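Local structure of DNA gyrase, B subunit, truncated (Myxococcus xanthus, 3CWV) at residues E13-R18 / L102-A107; Y36-V41 / I64-T69; S110-D115 / G130-E135. The protein is a truncated B subunit of DNA gyrase that probably binds ATP to drive the breakage, passage and rejoining of double-stranded DNA by the enzyme. All coordinates share one frame; numbering follows the deposited sequence.

Contact 1: E13-R18 / L102-A107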
# COMPACT_ATOMS: atom_id res chain seq x y z
N GLU A 13 -24.27 8.00 8.27
CA GLU A 13 -25.02 9.18 7.86
C GLU A 13 -24.17 10.44 7.87
O GLU A 13 -24.34 11.29 7.00
CB GLU A 13 -26.32 9.34 8.68
CG GLU A 13 -27.43 8.39 8.22
CD GLU A 13 -27.74 8.50 6.72
OE1 GLU A 13 -27.79 9.63 6.18
OE2 GLU A 13 -27.96 7.46 6.07
N ASN A 14 -23.24 10.54 8.81
CA ASN A 14 -22.22 11.60 8.83
C ASN A 14 -21.35 11.59 7.60
O ASN A 14 -21.06 12.64 7.02
CB ASN A 14 -21.30 11.46 10.04
CG ASN A 14 -21.97 11.89 11.34
OD1 ASN A 14 -23.13 12.31 11.35
ND2 ASN A 14 -21.23 11.79 12.43
N VAL A 15 -20.92 10.40 7.19
CA VAL A 15 -20.12 10.28 5.96
C VAL A 15 -20.95 10.65 4.73
O VAL A 15 -20.46 11.36 3.84
CB VAL A 15 -19.54 8.85 5.80
CG1 VAL A 15 -18.81 8.70 4.47
CG2 VAL A 15 -18.55 8.55 6.95
N ARG A 16 -22.18 10.14 4.66
CA ARG A 16 -23.03 10.42 3.49
C ARG A 16 -23.42 11.90 3.39
O ARG A 16 -23.72 12.38 2.30
CB ARG A 16 -24.31 9.59 3.52
CG ARG A 16 -24.03 8.07 3.31
CD ARG A 16 -25.34 7.27 3.16
NE ARG A 16 -26.15 7.65 1.99
CZ ARG A 16 -26.09 7.13 0.78
NH1 ARG A 16 -25.17 6.20 0.44
NH2 ARG A 16 -26.92 7.59 -0.16
N LYS A 17 -23.42 12.59 4.52
CA LYS A 17 -23.80 14.01 4.54
C LYS A 17 -22.73 14.92 3.95
O LYS A 17 -23.05 15.90 3.27
CB LYS A 17 -24.15 14.46 5.95
CG LYS A 17 -25.03 15.76 5.95
CD LYS A 17 -24.88 16.52 7.23
CE LYS A 17 -25.66 17.87 7.15
NZ LYS A 17 -25.74 18.37 8.55
N ARG A 18 -21.46 14.58 4.17
CA ARG A 18 -20.34 15.36 3.60
C ARG A 18 -19.27 14.43 3.01
O ARG A 18 -18.17 14.35 3.54
CB ARG A 18 -19.74 16.28 4.68
CG ARG A 18 -20.79 17.07 5.45
CD ARG A 18 -20.20 18.26 6.17
NE ARG A 18 -20.06 19.40 5.27
CZ ARG A 18 -19.66 20.61 5.65
NH1 ARG A 18 -19.35 20.84 6.92
NH2 ARG A 18 -19.57 21.58 4.75
N LEU A 102 -12.59 1.52 5.58
CA LEU A 102 -13.67 0.67 5.06
C LEU A 102 -15.09 1.23 5.15
O LEU A 102 -15.88 1.10 4.19
CB LEU A 102 -13.62 -0.75 5.72
CG LEU A 102 -14.74 -1.73 5.39
CD1 LEU A 102 -14.76 -2.08 3.89
CD2 LEU A 102 -14.61 -3.01 6.30
N VAL A 103 -15.47 1.79 6.30
CA VAL A 103 -16.84 2.25 6.47
C VAL A 103 -17.17 3.39 5.49
O VAL A 103 -18.31 3.57 5.14
CB VAL A 103 -17.14 2.72 7.90
CG1 VAL A 103 -16.41 4.03 8.26
CG2 VAL A 103 -18.69 2.93 8.10
N VAL A 104 -16.15 4.12 5.04
CA VAL A 104 -16.41 5.18 4.03
C VAL A 104 -16.82 4.56 2.69
O VAL A 104 -17.77 5.01 2.08
CB VAL A 104 -15.20 6.09 3.87
CG1 VAL A 104 -15.47 7.22 2.80
CG2 VAL A 104 -14.88 6.71 5.20
N SER A 105 -16.10 3.54 2.25
CA SER A 105 -16.44 2.88 0.99
C SER A 105 -17.84 2.30 1.06
O SER A 105 -18.61 2.42 0.12
CB SER A 105 -15.43 1.81 0.62
OG SER A 105 -14.15 2.39 0.47
N LEU A 106 -18.15 1.66 2.18
CA LEU A 106 -19.49 1.10 2.37
C LEU A 106 -20.55 2.20 2.50
O LEU A 106 -21.60 2.12 1.84
CB LEU A 106 -19.54 0.24 3.65
CG LEU A 106 -18.61 -0.97 3.69
CD1 LEU A 106 -18.74 -1.70 5.06
CD2 LEU A 106 -18.89 -1.90 2.54
N ALA A 107 -20.28 3.22 3.32
CA ALA A 107 -21.25 4.32 3.50
C ALA A 107 -21.62 4.97 2.17
O ALA A 107 -22.77 5.38 1.96
CB ALA A 107 -20.70 5.44 4.47
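Val15 and Arg16 bring helix 13-17 against Ala107 at the end of helix 102-107, where the segment axes pass 9.3 Å apart and cross at -67°. Val15 supplies the apolar half. Its CG1 branch, anti to the backbone N, reaches the other helix and touches two residues one turn apart there: the methyl CB of Ala107 at 3.8 Å and CG1 of Val104 at 4.0 Å. The valines meet at about a right angle, branch against branch, and Tyr22 of helix 20-23 packs on both.

Arg16 supplies the polar half. A bend in its chain (chi3 63°) carries the guanidinium past Ala107, whose O lies 3.3 Å from CG of Arg16, and brings the group's edge to that same oxygen. NH1 of Arg16 donates to Ala107 O at 3.0 Å with an N-H...O angle of 161°. The bond lies in the carbonyl plane and close to the guanidinium plane, which should help fix how the group is turned. NH2 forms a salt bridge with Asp160, so the arginine links the helix end to a carboxylate. A leucine in place of Arg16 would probably leave Ala107 O without this donor and Asp160 without its positive mate. The contact therefore couples a small buried patch of methyls to a charged group at the carboxyl end of a helix, where the partial negative charge of the last carbonyls is likely to strengthen the pairing.

Contact 2: Y36-V41 / I64-T69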
# COMPACT_ATOMS: atom_id res chain seq x y z
N TYR A 36 -9.20 2.40 -3.25
CA TYR A 36 -7.92 2.45 -2.53
C TYR A 36 -8.13 2.15 -1.03
O TYR A 36 -7.27 1.52 -0.40
CB TYR A 36 -7.24 3.82 -2.68
CG TYR A 36 -6.90 4.20 -4.13
CD1 TYR A 36 -6.66 3.23 -5.11
CD2 TYR A 36 -6.79 5.54 -4.49
CE1 TYR A 36 -6.33 3.60 -6.44
CE2 TYR A 36 -6.48 5.92 -5.81
CZ TYR A 36 -6.25 4.95 -6.76
OH TYR A 36 -5.95 5.33 -8.04
N PHE A 37 -9.25 2.61 -0.46
CA PHE A 37 -9.54 2.31 0.95
C PHE A 37 -9.65 0.79 1.18
O PHE A 37 -9.17 0.25 2.20
CB PHE A 37 -10.84 2.99 1.46
CG PHE A 37 -10.82 4.52 1.43
CD1 PHE A 37 -9.63 5.23 1.54
CD2 PHE A 37 -12.02 5.23 1.34
CE1 PHE A 37 -9.64 6.67 1.56
CE2 PHE A 37 -12.04 6.63 1.35
CZ PHE A 37 -10.84 7.35 1.46
N LEU A 38 -10.33 0.09 0.27
CA LEU A 38 -10.37 -1.40 0.33
C LEU A 38 -8.99 -2.06 0.22
O LEU A 38 -8.63 -2.92 1.03
CB LEU A 38 -11.33 -1.99 -0.72
CG LEU A 38 -12.77 -2.22 -0.33
CD1 LEU A 38 -13.54 -2.67 -1.56
CD2 LEU A 38 -12.90 -3.31 0.81
N LEU A 39 -8.23 -1.70 -0.80
CA LEU A 39 -6.84 -2.17 -0.92
C LEU A 39 -5.98 -1.90 0.33
O LEU A 39 -5.16 -2.75 0.72
CB LEU A 39 -6.16 -1.54 -2.16
CG LEU A 39 -6.77 -2.07 -3.48
CD1 LEU A 39 -6.26 -1.24 -4.68
CD2 LEU A 39 -6.43 -3.52 -3.66
N ASP A 40 -6.18 -0.74 0.97
CA ASP A 40 -5.45 -0.42 2.21
C ASP A 40 -5.82 -1.39 3.36
O ASP A 40 -4.96 -1.72 4.21
CB ASP A 40 -5.72 1.02 2.66
CG ASP A 40 -5.02 2.09 1.78
OD1 ASP A 40 -4.16 1.77 0.94
OD2 ASP A 40 -5.38 3.28 1.96
N VAL A 41 -7.09 -1.79 3.43
CA VAL A 41 -7.51 -2.83 4.39
C VAL A 41 -6.71 -4.13 4.20
O VAL A 41 -6.19 -4.71 5.17
CB VAL A 41 -9.03 -3.17 4.26
CG1 VAL A 41 -9.38 -4.33 5.21
CG2 VAL A 41 -9.89 -1.99 4.61
N ILE A 64 -17.36 -2.94 -7.86
CA ILE A 64 -15.99 -3.24 -7.50
C ILE A 64 -16.08 -4.39 -6.50
O ILE A 64 -16.94 -4.35 -5.62
CB ILE A 64 -15.35 -2.04 -6.75
CG1 ILE A 64 -15.07 -0.88 -7.71
CG2 ILE A 64 -14.02 -2.45 -6.04
CD1 ILE A 64 -13.83 -1.07 -8.61
N ALA A 65 -15.25 -5.40 -6.62
CA ALA A 65 -15.21 -6.37 -5.50
C ALA A 65 -13.78 -6.61 -5.09
O ALA A 65 -12.88 -6.69 -5.94
CB ALA A 65 -15.90 -7.69 -5.88
N LEU A 66 -13.56 -6.75 -3.78
CA LEU A 66 -12.23 -7.13 -3.28
C LEU A 66 -12.43 -8.37 -2.42
O LEU A 66 -13.31 -8.37 -1.55
CB LEU A 66 -11.62 -5.99 -2.45
CG LEU A 66 -10.23 -6.35 -1.88
CD1 LEU A 66 -9.16 -5.74 -2.68
CD2 LEU A 66 -10.12 -5.96 -0.44
N PHE A 67 -11.65 -9.42 -2.69
CA PHE A 67 -11.62 -10.61 -1.84
C PHE A 67 -10.24 -10.77 -1.21
O PHE A 67 -9.22 -10.53 -1.87
CB PHE A 67 -11.99 -11.88 -2.63
CG PHE A 67 -11.78 -13.16 -1.84
CD1 PHE A 67 -12.75 -13.62 -0.98
CD2 PHE A 67 -10.58 -13.86 -1.95
CE1 PHE A 67 -12.55 -14.78 -0.22
CE2 PHE A 67 -10.37 -15.02 -1.20
CZ PHE A 67 -11.36 -15.48 -0.34
N CYS A 68 -10.21 -11.18 0.06
CA CYS A 68 -8.97 -11.41 0.79
C CYS A 68 -9.08 -12.75 1.52
O CYS A 68 -10.11 -13.01 2.10
CB CYS A 68 -8.81 -10.35 1.87
SG CYS A 68 -8.43 -8.75 1.24
N THR A 69 -8.02 -13.56 1.49
CA THR A 69 -7.96 -14.76 2.32
C THR A 69 -7.51 -14.34 3.69
O THR A 69 -6.97 -13.25 3.87
CB THR A 69 -6.97 -15.83 1.74
OG1 THR A 69 -5.68 -15.22 1.55
CG2 THR A 69 -7.49 -16.38 0.40
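Leu66 of strand 64-69 rises from the sheet into the face of helix 36-41 made by Leu38 and Leu39, and nearly all of the contact is built round it. At the start of the strand segment, Ile64 also points to the helix but stays at the margin, leaning on Phe157 of the neighbouring strand 151-159. Leu66 comes next on this face. Its CG is anti to the backbone N (chi1 179°), which carries the isobutyl group out from the strand. There the fork splits between two residues of the helix. CD1 of Leu66 meets CD2 of Leu39 at 3.7 Å. CD2 of Leu66 lies against the helix backbone, 3.7 Å from Leu38 O, and 4.0 Å from CD2 of Leu38. The Leu38 side chain runs past Leu66 in the opposite direction, so that its own CD1 rests on CB of Leu66 at 3.9 Å, near the root of the strand side chain. Leu66 has chi2 at 101°, away from the usual staggered values, as may suit a fork fitted between two leucines.

Other helices close the layer: Leu38 meets Leu102 of helix 102-107, and Leu39 meets Leu181 of helix 171-184. Helix 28-47 probably corresponds to the helix that carries ATP-site residues in GyrB relatives. No hydrogen bond spans the two segments; buried leucine methyls join helix to sheet through shape and the hydrophobic effect.

Contact 3: S110-D115 / G130-E135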
# COMPACT_ATOMS: atom_id res chain seq x y z
N SER A 110 -24.44 2.74 -3.05
CA SER A 110 -25.90 2.62 -3.06
C SER A 110 -26.28 1.21 -2.62
O SER A 110 -27.35 0.99 -2.08
CB SER A 110 -26.48 2.87 -4.46
OG SER A 110 -25.88 2.05 -5.42
N ARG A 111 -25.38 0.27 -2.85
CA ARG A 111 -25.61 -1.10 -2.39
C ARG A 111 -24.29 -1.81 -2.22
O ARG A 111 -23.34 -1.51 -2.93
CB ARG A 111 -26.46 -1.89 -3.41
CG ARG A 111 -25.96 -1.89 -4.83
CD ARG A 111 -27.11 -2.33 -5.77
NE ARG A 111 -26.76 -2.33 -7.19
CZ ARG A 111 -26.67 -1.25 -7.95
NH1 ARG A 111 -26.84 -0.04 -7.43
NH2 ARG A 111 -26.38 -1.37 -9.24
N TYR A 112 -24.27 -2.79 -1.31
CA TYR A 112 -23.13 -3.65 -1.19
C TYR A 112 -23.51 -5.05 -0.75
O TYR A 112 -24.64 -5.30 -0.32
CB TYR A 112 -22.09 -3.06 -0.23
CG TYR A 112 -22.42 -2.90 1.24
CD1 TYR A 112 -22.57 -1.63 1.80
CD2 TYR A 112 -22.52 -4.01 2.10
CE1 TYR A 112 -22.80 -1.46 3.15
CE2 TYR A 112 -22.75 -3.83 3.47
CZ TYR A 112 -22.89 -2.55 3.97
OH TYR A 112 -23.10 -2.36 5.31
N GLN A 113 -22.54 -5.94 -0.85
CA GLN A 113 -22.69 -7.31 -0.36
C GLN A 113 -21.38 -7.74 0.22
O GLN A 113 -20.34 -7.66 -0.44
CB GLN A 113 -23.11 -8.24 -1.49
CG GLN A 113 -23.16 -9.71 -1.07
CD GLN A 113 -23.70 -10.60 -2.18
OE1 GLN A 113 -24.69 -10.26 -2.81
NE2 GLN A 113 -23.04 -11.75 -2.41
N VAL A 114 -21.40 -8.20 1.47
CA VAL A 114 -20.19 -8.69 2.07
C VAL A 114 -20.37 -10.20 2.37
O VAL A 114 -21.36 -10.57 2.97
CB VAL A 114 -19.91 -7.92 3.39
CG1 VAL A 114 -18.74 -8.52 4.16
CG2 VAL A 114 -19.62 -6.43 3.09
N ASP A 115 -19.40 -11.01 1.99
CA ASP A 115 -19.44 -12.45 2.28
C ASP A 115 -18.25 -12.81 3.14
O ASP A 115 -17.14 -12.34 2.91
CB ASP A 115 -19.39 -13.26 0.99
CG ASP A 115 -20.65 -13.13 0.16
OD1 ASP A 115 -21.61 -13.88 0.44
OD2 ASP A 115 -20.68 -12.32 -0.81
N GLY A 130 -25.72 2.63 2.12
CA GLY A 130 -24.62 2.77 3.03
C GLY A 130 -24.73 1.98 4.29
O GLY A 130 -23.77 1.96 5.06
N HIS A 131 -25.89 1.35 4.51
CA HIS A 131 -26.22 0.72 5.80
C HIS A 131 -26.39 -0.78 5.69
O HIS A 131 -27.06 -1.24 4.80
CB HIS A 131 -27.58 1.25 6.33
CG HIS A 131 -27.55 2.68 6.74
ND1 HIS A 131 -27.11 3.08 7.98
CD2 HIS A 131 -27.88 3.81 6.06
CE1 HIS A 131 -27.17 4.40 8.05
NE2 HIS A 131 -27.62 4.86 6.90
N PRO A 132 -25.88 -1.53 6.67
CA PRO A 132 -26.14 -2.98 6.61
C PRO A 132 -27.62 -3.26 6.84
O PRO A 132 -28.28 -2.58 7.63
CB PRO A 132 -25.30 -3.56 7.76
CG PRO A 132 -25.00 -2.42 8.67
CD PRO A 132 -25.13 -1.12 7.87
N GLN A 133 -28.14 -4.23 6.11
CA GLN A 133 -29.49 -4.70 6.34
C GLN A 133 -29.49 -5.78 7.42
O GLN A 133 -29.17 -6.94 7.16
CB GLN A 133 -30.05 -5.20 5.02
CG GLN A 133 -30.03 -4.09 3.97
CD GLN A 133 -30.76 -2.85 4.47
OE1 GLN A 133 -31.99 -2.86 4.57
NE2 GLN A 133 -30.02 -1.80 4.82
N GLY A 134 -29.79 -5.37 8.65
CA GLY A 134 -29.79 -6.28 9.80
C GLY A 134 -28.39 -6.78 10.09
O GLY A 134 -27.42 -6.05 9.88
N GLU A 135 -28.25 -8.02 10.53
CA GLU A 135 -26.94 -8.58 10.79
C GLU A 135 -26.57 -9.72 9.80
O GLU A 135 -25.63 -10.46 10.03
CB GLU A 135 -26.84 -9.05 12.24
CG GLU A 135 -27.83 -10.16 12.58
CD GLU A 135 -27.75 -10.58 14.02
OE1 GLU A 135 -26.63 -10.66 14.56
OE2 GLU A 135 -28.81 -10.81 14.62
O HOH W 1 -22.42 0.00 6.14
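Tyr112 and Gly130 are joined through a water. The phenol OH of Tyr112 gives its proton to water 1 at 2.6 Å, and the water in turn donates to Gly130 O, also at 2.6 Å, two short links that tie the ring's end to the start of the second segment. With CG between the backbone N and the carbonyl carbon (chi1 65°), the Tyr112 ring swings across until its OH end nears Pro132, although the bond to CB does not point there.

Van der Waals contacts accompany this bridge. CE1 of Tyr112 has Gly130 O near the ring plane, at 4.0 Å. Tyr112 OH also lies 3.2 Å from Pro132 N, which has no hydrogen to offer, and 3.5 Å from Pro132 CD. Gly130 has a phi of 98°, where a side chain would press on the preceding carbonyl.

Side-chain hydrogen bonds brace each segment internally. Gln113 NE2 donates to the syn lone pair of Asp115 OD2 at 2.9 Å, while Asp115 OD1 holds Arg124. Gln133 NE2 reaches back to His131 O at 3.0 Å, from well above the carbonyl plane.

Strand 121-128 runs between strands 109-118 and 131-139 in the sheet, so Tyr112 spans a whole strand to reach its partners. Pro132 leans on Val125 of that middle strand, and the tyrosine also touches Phe157 of strand 151-159 and Ala82 of helix 75-82.

How the contacts relate
Contacts 1 and 3 have centres about 13 Å apart, and contact 2 lies about 16 Å from each. Along the chain both segments of contact 2 fall between those of contact 1, and contact 3 follows. Helix 102-107 is the common neighbour: Val104 and Leu102 pack on Phe37 and Leu38 of contact 2, and Leu106 rests on the Tyr112 ring of contact 3. Glu13 probably hydrogen-bonds His131, a second tie between contacts 1 and 3. Contacts 2 and 3 do not touch but share the eight-stranded mixed sheet. Contact 1 joins two helices, contact 2 sets helix 28-47 on the sheet and contact 3 lies near its edge, consistent with the ATPase domain of the GyrB family.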